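Local coordinates for periplasmic binding protein (Mycobacterium smegmatis, PDB 4MDY) that probably captures an iron complex outside the cell membrane and hands it to an ABC transporter, as a solute-binding protein of family 8, at residues His19-Thr24 against Leu107-Tyr112; Thr39-Leu44 against Gln137-Ile141. All blocks are in the same frame, centred on the assembly; numbering follows the deposited sequence.

Interaction 1 of 2, residues His19-Thr24 against Leu107-Tyr112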
ATOM      1  N   HIS A  19       8.922  18.714  -1.937  1.00 22.57           N
ATOM      2  CA  HIS A  19       8.007  17.996  -1.057  1.00 21.81           C
ATOM      3  C   HIS A  19       7.327  18.970  -0.083  1.00 21.49           C
ATOM      4  O   HIS A  19       7.494  20.195  -0.191  1.00 22.13           O
ATOM      5  CB  HIS A  19       8.770  16.873  -0.326  1.00 20.95           C
ATOM      6  CG  HIS A  19      10.013  17.336   0.364  1.00 17.74           C
ATOM      7  ND1 HIS A  19       9.985  18.174   1.455  1.00 19.91           N
ATOM      8  CD2 HIS A  19      11.320  17.092   0.115  1.00 18.18           C
ATOM      9  CE1 HIS A  19      11.218  18.428   1.851  1.00 20.96           C
ATOM     10  NE2 HIS A  19      12.049  17.786   1.053  1.00 20.21           N
ATOM     11  N   ALA A  20       6.572  18.426   0.863  1.00 19.79           N
ATOM     12  CA  ALA A  20       5.745  19.231   1.769  1.00 23.29           C
ATOM     13  C   ALA A  20       6.529  20.238   2.615  1.00 23.08           C
ATOM     14  O   ALA A  20       5.975  21.238   3.047  1.00 23.09           O
ATOM     15  CB  ALA A  20       4.925  18.325   2.675  1.00 23.30           C
ATOM     16  N   PHE A  21       7.803  19.955   2.864  1.00 23.71           N
ATOM     17  CA  PHE A  21       8.646  20.795   3.718  1.00 26.70           C
ATOM     18  C   PHE A  21       9.738  21.548   2.956  1.00 26.56           C
ATOM     19  O   PHE A  21      10.690  22.051   3.551  1.00 29.41           O
ATOM     20  CB  PHE A  21       9.222  19.919   4.827  1.00 26.96           C
ATOM     21  CG  PHE A  21       8.161  19.163   5.568  1.00 26.06           C
ATOM     22  CD1 PHE A  21       7.206  19.849   6.306  1.00 27.38           C
ATOM     23  CD2 PHE A  21       8.071  17.784   5.483  1.00 27.29           C
ATOM     24  CE1 PHE A  21       6.204  19.175   6.973  1.00 26.65           C
ATOM     25  CE2 PHE A  21       7.070  17.099   6.154  1.00 28.85           C
ATOM     26  CZ  PHE A  21       6.135  17.796   6.898  1.00 30.71           C
ATOM     27  N   GLY A  22       9.572  21.648   1.641  1.00 27.59           N
ATOM     28  CA  GLY A  22      10.484  22.392   0.794  1.00 29.16           C
ATOM     29  C   GLY A  22      11.206  21.486  -0.180  1.00 27.39           C
ATOM     30  O   GLY A  22      10.614  20.558  -0.731  1.00 31.59           O
ATOM     31  N   ASP A  23      12.490  21.764  -0.380  1.00 25.87           N
ATOM     32  CA  ASP A  23      13.305  21.081  -1.369  1.00 26.03           C
ATOM     33  C   ASP A  23      14.365  20.232  -0.681  1.00 25.13           C
ATOM     34  O   ASP A  23      14.874  20.607   0.372  1.00 25.72           O
ATOM     35  CB  ASP A  23      14.003  22.100  -2.271  1.00 28.10           C
ATOM     36  CG  ASP A  23      13.046  22.819  -3.211  1.00 34.22           C
ATOM     37  OD1 ASP A  23      11.825  22.547  -3.185  1.00 36.26           O
ATOM     38  OD2 ASP A  23      13.532  23.664  -3.991  1.00 35.49           O
ATOM     39  N   THR A  24      14.685  19.092  -1.284  1.00 22.44           N
ATOM     40  CA  THR A  24      15.807  18.266  -0.849  1.00 21.96           C
ATOM     41  C   THR A  24      16.734  18.050  -2.042  1.00 22.09           C
ATOM     42  O   THR A  24      16.282  17.648  -3.115  1.00 20.32           O
ATOM     43  CB  THR A  24      15.336  16.907  -0.288  1.00 21.03           C
ATOM     44  OG1 THR A  24      14.685  17.114   0.971  1.00 21.69           O
ATOM     45  CG2 THR A  24      16.524  15.973  -0.075  1.00 23.55           C
ATOM     46  N   LEU A 107       5.633  12.014   8.986  1.00 25.35           N
ATOM     47  CA  LEU A 107       6.619  13.068   9.157  1.00 25.88           C
ATOM     48  C   LEU A 107       5.958  14.430   9.361  1.00 26.54           C
ATOM     49  O   LEU A 107       5.043  14.791   8.622  1.00 27.03           O
ATOM     50  CB  LEU A 107       7.526  13.106   7.926  1.00 25.74           C
ATOM     51  CG  LEU A 107       8.858  13.833   8.021  1.00 29.15           C
ATOM     52  CD1 LEU A 107       9.756  13.174   9.059  1.00 30.35           C
ATOM     53  CD2 LEU A 107       9.525  13.843   6.655  1.00 30.65           C
ATOM     54  N   ASP A 108       6.407  15.173  10.374  1.00 28.15           N
ATOM     55  CA  ASP A 108       6.057  16.598  10.494  1.00 29.97           C
ATOM     56  C   ASP A 108       7.291  17.484  10.262  1.00 27.67           C
ATOM     57  O   ASP A 108       8.395  16.979  10.064  1.00 25.80           O
ATOM     58  CB  ASP A 108       5.348  16.910  11.830  1.00 29.55           C
ATOM     59  CG  ASP A 108       6.150  16.502  13.048  1.00 30.70           C
ATOM     60  OD1 ASP A 108       7.391  16.615  13.038  1.00 28.20           O
ATOM     61  OD2 ASP A 108       5.522  16.078  14.038  1.00 37.98           O
ATOM     62  N   ALA A 109       7.091  18.799  10.253  1.00 27.06           N
ATOM     63  CA  ALA A 109       8.163  19.748   9.942  1.00 26.82           C
ATOM     64  C   ALA A 109       9.342  19.648  10.901  1.00 26.35           C
ATOM     65  O   ALA A 109      10.496  19.751  10.490  1.00 26.53           O
ATOM     66  CB  ALA A 109       7.625  21.170   9.938  1.00 27.44           C
ATOM     67  N   ASP A 110       9.043  19.461  12.181  1.00 28.11           N
ATOM     68  CA  ASP A 110      10.080  19.333  13.205  1.00 30.76           C
ATOM     69  C   ASP A 110      10.946  18.105  12.931  1.00 27.36           C
ATOM     70  O   ASP A 110      12.166  18.205  12.860  1.00 26.75           O
ATOM     71  CB  ASP A 110       9.438  19.230  14.594  1.00 35.60           C
ATOM     72  CG  ASP A 110      10.462  19.058  15.705  1.00 42.06           C
ATOM     73  OD1 ASP A 110      11.460  19.813  15.723  1.00 43.99           O
ATOM     74  OD2 ASP A 110      10.263  18.167  16.564  1.00 55.36           O
ATOM     75  N   THR A 111      10.297  16.961  12.750  1.00 24.85           N
ATOM     76  CA  THR A 111      10.989  15.698  12.522  1.00 24.10           C
ATOM     77  C   THR A 111      11.734  15.680  11.189  1.00 21.77           C
ATOM     78  O   THR A 111      12.813  15.109  11.092  1.00 21.54           O
ATOM     79  CB  THR A 111      10.004  14.523  12.618  1.00 26.53           C
ATOM     80  OG1 THR A 111       9.332  14.590  13.881  1.00 29.96           O
ATOM     81  CG2 THR A 111      10.726  13.200  12.527  1.00 29.85           C
ATOM     82  N   TYR A 112      11.165  16.313  10.171  1.00 20.51           N
ATOM     83  CA  TYR A 112      11.881  16.534   8.922  1.00 20.67           C
ATOM     84  C   TYR A 112      13.190  17.293   9.154  1.00 21.02           C
ATOM     85  O   TYR A 112      14.227  16.909   8.627  1.00 21.99           O
ATOM     86  CB  TYR A 112      11.021  17.306   7.921  1.00 22.16           C
ATOM     87  CG  TYR A 112      11.798  17.734   6.694  1.00 23.03           C
ATOM     88  CD1 TYR A 112      12.113  16.815   5.696  1.00 23.39           C
ATOM     89  CD2 TYR A 112      12.248  19.043   6.546  1.00 23.09           C
ATOM     90  CE1 TYR A 112      12.827  17.194   4.578  1.00 22.06           C
ATOM     91  CE2 TYR A 112      12.967  19.430   5.428  1.00 24.39           C
ATOM     92  CZ  TYR A 112      13.256  18.495   4.447  1.00 23.81           C
ATOM     93  OH  TYR A 112      13.960  18.850   3.322  1.00 24.34           O
TER
HETATM   94  O   HOH W   1      14.021  21.568   2.858  1.00 31.76           O
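The type I turn of a beta hairpin, His19 to Gly22 between strands 15-19 and 22-26, meets the first turn of helix 109-116 through an aromatic cluster of His19, Phe21 and Tyr112. Phe21 and Tyr112 run alongside each other in opposite senses: CB of Phe21 lies over a face of the Tyr112 ring, 3.8 Å from its centroid, in a CH-pi contact, while the two rings, 26° apart, are offset so that little of one lies over the other. Farther out, Phe21 CE1 reaches Ala109 CB at 3.8 Å and Phe21 CE2 reaches Leu107 CD2 at 4.1 Å, with Asp108 O over one face of the phenyl ring and Ala20 CB over the other. The phenol oxygen of Tyr112 arrives at the edge of the imidazole, 3.1 Å from His19 CE1. That imidazole is held at both nitrogens nearly in its plane, ND1 accepting from Phe21 N and NE2 donating to Thr24 OG1 at 2.7 Å, so its rotation is fixed; a chi1 of 52°, which sets CG between the backbone N and carbonyl carbon, folds the ring back over the turn. A water 2.8 Å from Tyr112 OH donates to Asp23 O, tying the phenol to the hairpin backbone. On the helix side, Asp108 is the N-cap, its OD1 accepting from both N and OG1 of Thr111. Strand 121-123 lies beneath the contact: Ala123 touches His19, Phe21 and Leu107, and Thr121 packs on Tyr112 and takes the Thr24 OG1 hydrogen bond on its carbonyl oxygen.

Interaction 2 of 2, residues Thr39-Leu44 against Gln137-Ile141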
ATOM      1  N   THR A  39       5.899   1.696   3.661  1.00 17.54           N
ATOM      2  CA  THR A  39       5.810   0.983   2.373  1.00 16.99           C
ATOM      3  C   THR A  39       6.917   1.306   1.352  1.00 16.61           C
ATOM      4  O   THR A  39       6.977   0.674   0.295  1.00 18.59           O
ATOM      5  CB  THR A  39       4.451   1.269   1.690  1.00 17.53           C
ATOM      6  OG1 THR A  39       4.294   2.682   1.527  1.00 16.11           O
ATOM      7  CG2 THR A  39       3.283   0.720   2.506  1.00 20.83           C
ATOM      8  N   GLU A  40       7.795   2.259   1.663  1.00 17.20           N
ATOM      9  CA  GLU A  40       8.768   2.782   0.698  1.00 18.29           C
ATOM     10  C   GLU A  40       9.783   1.751   0.213  1.00 17.93           C
ATOM     11  O   GLU A  40      10.371   1.917  -0.867  1.00 16.01           O
ATOM     12  CB  GLU A  40       9.513   3.994   1.271  1.00 17.95           C
ATOM     13  CG  GLU A  40       8.633   5.211   1.508  1.00 19.29           C
ATOM     14  CD  GLU A  40       8.156   5.331   2.937  1.00 20.09           C
ATOM     15  OE1 GLU A  40       7.645   4.326   3.461  1.00 21.81           O
ATOM     16  OE2 GLU A  40       8.286   6.428   3.530  1.00 18.76           O
ATOM     17  N   GLN A  41      10.006   0.698   1.003  1.00 16.87           N
ATOM     18  CA  GLN A  41      10.955  -0.330   0.610  1.00 18.03           C
ATOM     19  C   GLN A  41      10.587  -0.957  -0.728  1.00 16.27           C
ATOM     20  O   GLN A  41      11.470  -1.349  -1.468  1.00 16.80           O
ATOM     21  CB  GLN A  41      11.140  -1.406   1.697  1.00 18.96           C
ATOM     22  CG  GLN A  41       9.975  -2.362   1.921  1.00 19.36           C
ATOM     23  CD  GLN A  41       9.003  -1.886   2.980  1.00 20.25           C
ATOM     24  OE1 GLN A  41       8.812  -0.679   3.182  1.00 24.00           O
ATOM     25  NE2 GLN A  41       8.372  -2.831   3.659  1.00 19.51           N
ATOM     26  N   ASP A  42       9.295  -1.043  -1.039  1.00 15.50           N
ATOM     27  CA  ASP A  42       8.866  -1.626  -2.311  1.00 18.29           C
ATOM     28  C   ASP A  42       9.224  -0.717  -3.486  1.00 17.53           C
ATOM     29  O   ASP A  42       9.576  -1.198  -4.555  1.00 18.67           O
ATOM     30  CB  ASP A  42       7.366  -1.912  -2.314  1.00 18.51           C
ATOM     31  CG  ASP A  42       6.992  -3.168  -1.526  1.00 20.75           C
ATOM     32  OD1 ASP A  42       7.835  -3.720  -0.777  1.00 21.36           O
ATOM     33  OD2 ASP A  42       5.827  -3.595  -1.661  1.00 22.67           O
ATOM     34  N   ASP A  43       9.145   0.594  -3.294  1.00 16.74           N
ATOM     35  CA  ASP A  43       9.548   1.522  -4.364  1.00 16.73           C
ATOM     36  C   ASP A  43      11.050   1.395  -4.603  1.00 15.05           C
ATOM     37  O   ASP A  43      11.497   1.271  -5.740  1.00 15.88           O
ATOM     38  CB  ASP A  43       9.199   2.970  -4.008  1.00 18.78           C
ATOM     39  CG  ASP A  43       7.713   3.173  -3.766  1.00 20.47           C
ATOM     40  OD1 ASP A  43       6.932   3.225  -4.747  1.00 23.31           O
ATOM     41  OD2 ASP A  43       7.330   3.291  -2.582  1.00 24.74           O
ATOM     42  N   LEU A  44      11.824   1.397  -3.517  1.00 15.48           N
ATOM     43  CA  LEU A  44      13.284   1.289  -3.610  1.00 15.33           C
ATOM     44  C   LEU A  44      13.715  -0.025  -4.272  1.00 15.14           C
ATOM     45  O   LEU A  44      14.478  -0.035  -5.249  1.00 13.26           O
ATOM     46  CB  LEU A  44      13.903   1.440  -2.209  1.00 16.01           C
ATOM     47  CG  LEU A  44      13.739   2.865  -1.656  1.00 17.94           C
ATOM     48  CD1 LEU A  44      13.949   2.940  -0.152  1.00 18.93           C
ATOM     49  CD2 LEU A  44      14.678   3.835  -2.371  1.00 17.15           C
ATOM     50  N   GLN A 137       4.275   8.951  -4.262  1.00 16.41           N
ATOM     51  CA  GLN A 137       5.377   8.377  -3.501  1.00 15.10           C
ATOM     52  C   GLN A 137       6.421   7.708  -4.402  1.00 14.19           C
ATOM     53  O   GLN A 137       7.623   7.901  -4.218  1.00 15.64           O
ATOM     54  CB  GLN A 137       4.832   7.388  -2.474  1.00 15.01           C
ATOM     55  CG  GLN A 137       5.897   6.554  -1.805  1.00 15.89           C
ATOM     56  CD  GLN A 137       5.339   5.771  -0.637  1.00 17.30           C
ATOM     57  OE1 GLN A 137       4.685   6.334   0.240  1.00 17.53           O
ATOM     58  NE2 GLN A 137       5.584   4.466  -0.624  1.00 16.53           N
ATOM     59  N   ALA A 138       5.971   6.907  -5.365  1.00 13.61           N
ATOM     60  CA  ALA A 138       6.888   6.226  -6.272  1.00 14.19           C
ATOM     61  C   ALA A 138       7.680   7.241  -7.080  1.00 15.06           C
ATOM     62  O   ALA A 138       8.893   7.128  -7.210  1.00 12.86           O
ATOM     63  CB  ALA A 138       6.123   5.299  -7.205  1.00 15.73           C
ATOM     64  N   THR A 139       6.992   8.247  -7.611  1.00 14.64           N
ATOM     65  CA  THR A 139       7.651   9.241  -8.446  1.00 16.20           C
ATOM     66  C   THR A 139       8.770  10.007  -7.725  1.00 14.32           C
ATOM     67  O   THR A 139       9.868  10.128  -8.259  1.00 17.07           O
ATOM     68  CB  THR A 139       6.636  10.224  -9.056  1.00 18.62           C
ATOM     69  OG1 THR A 139       5.697   9.480  -9.846  1.00 21.16           O
ATOM     70  CG2 THR A 139       7.336  11.232  -9.955  1.00 19.69           C
ATOM     71  N   ILE A 140       8.505  10.522  -6.530  1.00 14.26           N
ATOM     72  CA  ILE A 140       9.534  11.285  -5.825  1.00 15.65           C
ATOM     73  C   ILE A 140      10.713  10.386  -5.428  1.00 16.13           C
ATOM     74  O   ILE A 140      11.849  10.817  -5.498  1.00 15.26           O
ATOM     75  CB  ILE A 140       8.983  12.065  -4.617  1.00 17.12           C
ATOM     76  CG1 ILE A 140       9.979  13.140  -4.179  1.00 18.41           C
ATOM     77  CG2 ILE A 140       8.650  11.138  -3.455  1.00 18.02           C
ATOM     78  CD1 ILE A 140       9.433  14.085  -3.131  1.00 19.43           C
ATOM     79  N   ILE A 141      10.440   9.138  -5.042  1.00 15.73           N
ATOM     80  CA  ILE A 141      11.517   8.200  -4.664  1.00 16.10           C
ATOM     81  C   ILE A 141      12.398   7.848  -5.867  1.00 16.12           C
ATOM     82  O   ILE A 141      13.628   7.825  -5.761  1.00 13.79           O
ATOM     83  CB  ILE A 141      10.956   6.921  -4.006  1.00 16.82           C
ATOM     84  CG1 ILE A 141      10.324   7.270  -2.660  1.00 18.83           C
ATOM     85  CG2 ILE A 141      12.056   5.874  -3.819  1.00 17.30           C
ATOM     86  CD1 ILE A 141       9.505   6.149  -2.049  1.00 19.56           C
TER
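Helix 40-44 and helix 137-141 cross at -52° with their axes 9.7 Å apart at closest approach, Asp43 and Ala138 bringing the backbones nearest. The amide of Gln137 spans the gap, its NE2 donating to Thr39 OG1 at 3.1 Å and to Asp43 OD2 at 2.9 Å. Both bonds are almost straight and both acceptors lie close to the amide plane, so the two N-H groups together fix how the amide is turned. With CG anti to the backbone N (chi1 170°), the glutamine chain runs out extended from its helix and reaches across to the start of the other. Asp43 comes in at about a right angle to it, the carboxylate and amide planes 76° apart, and its other oxygen, OD1, rests 3.3 Å from Ala138 CB. Glu40 touches the amide through CG, 3.8 Å from Gln137 NE2; bent at chi2, it lays its carboxylate more loosely over the amide, the planes roughly parallel. OE1 accepts from Thr39 N, and OE2 from the backbone N of Asn104. Below this polar layer Ile141 CD1 packs between Glu40 CG, at 3.8 Å, and the CB and OD2 of Asp43, while its CG2 meets Leu44 CD2 at 3.6 Å. Thr39 OG1 also bonds to Asn104 ND2, so the loop after strand 99-102 joins the network. The result is a crossed helix pair bridged by a buried glutamine amide within the N-terminal lobe. Beside it, Met151 and Ile155 pack on Ala138 from helix 148-168, the long helix linking the lobes that is characteristic of this binding-protein family.

Their centres about 17 Å apart, the two contacts lie on the same side of the chain's centre and touch directly, His19 CB packing on Ile140 CD1 at 4.0 Å. Interaction 1 is farther out and only partly buried, joining a hairpin to the start of a helix by ring and apolar contacts, with water at its polar end. Interaction 2 is wholly buried between two helices, where the hydrogen bonds of one amide work together with the packing of Ile141. The two contacts share no helix or strand. Along the chain their segments alternate: helix 40-46 follows the hairpin, and helix 134-144 comes after helix 109-116.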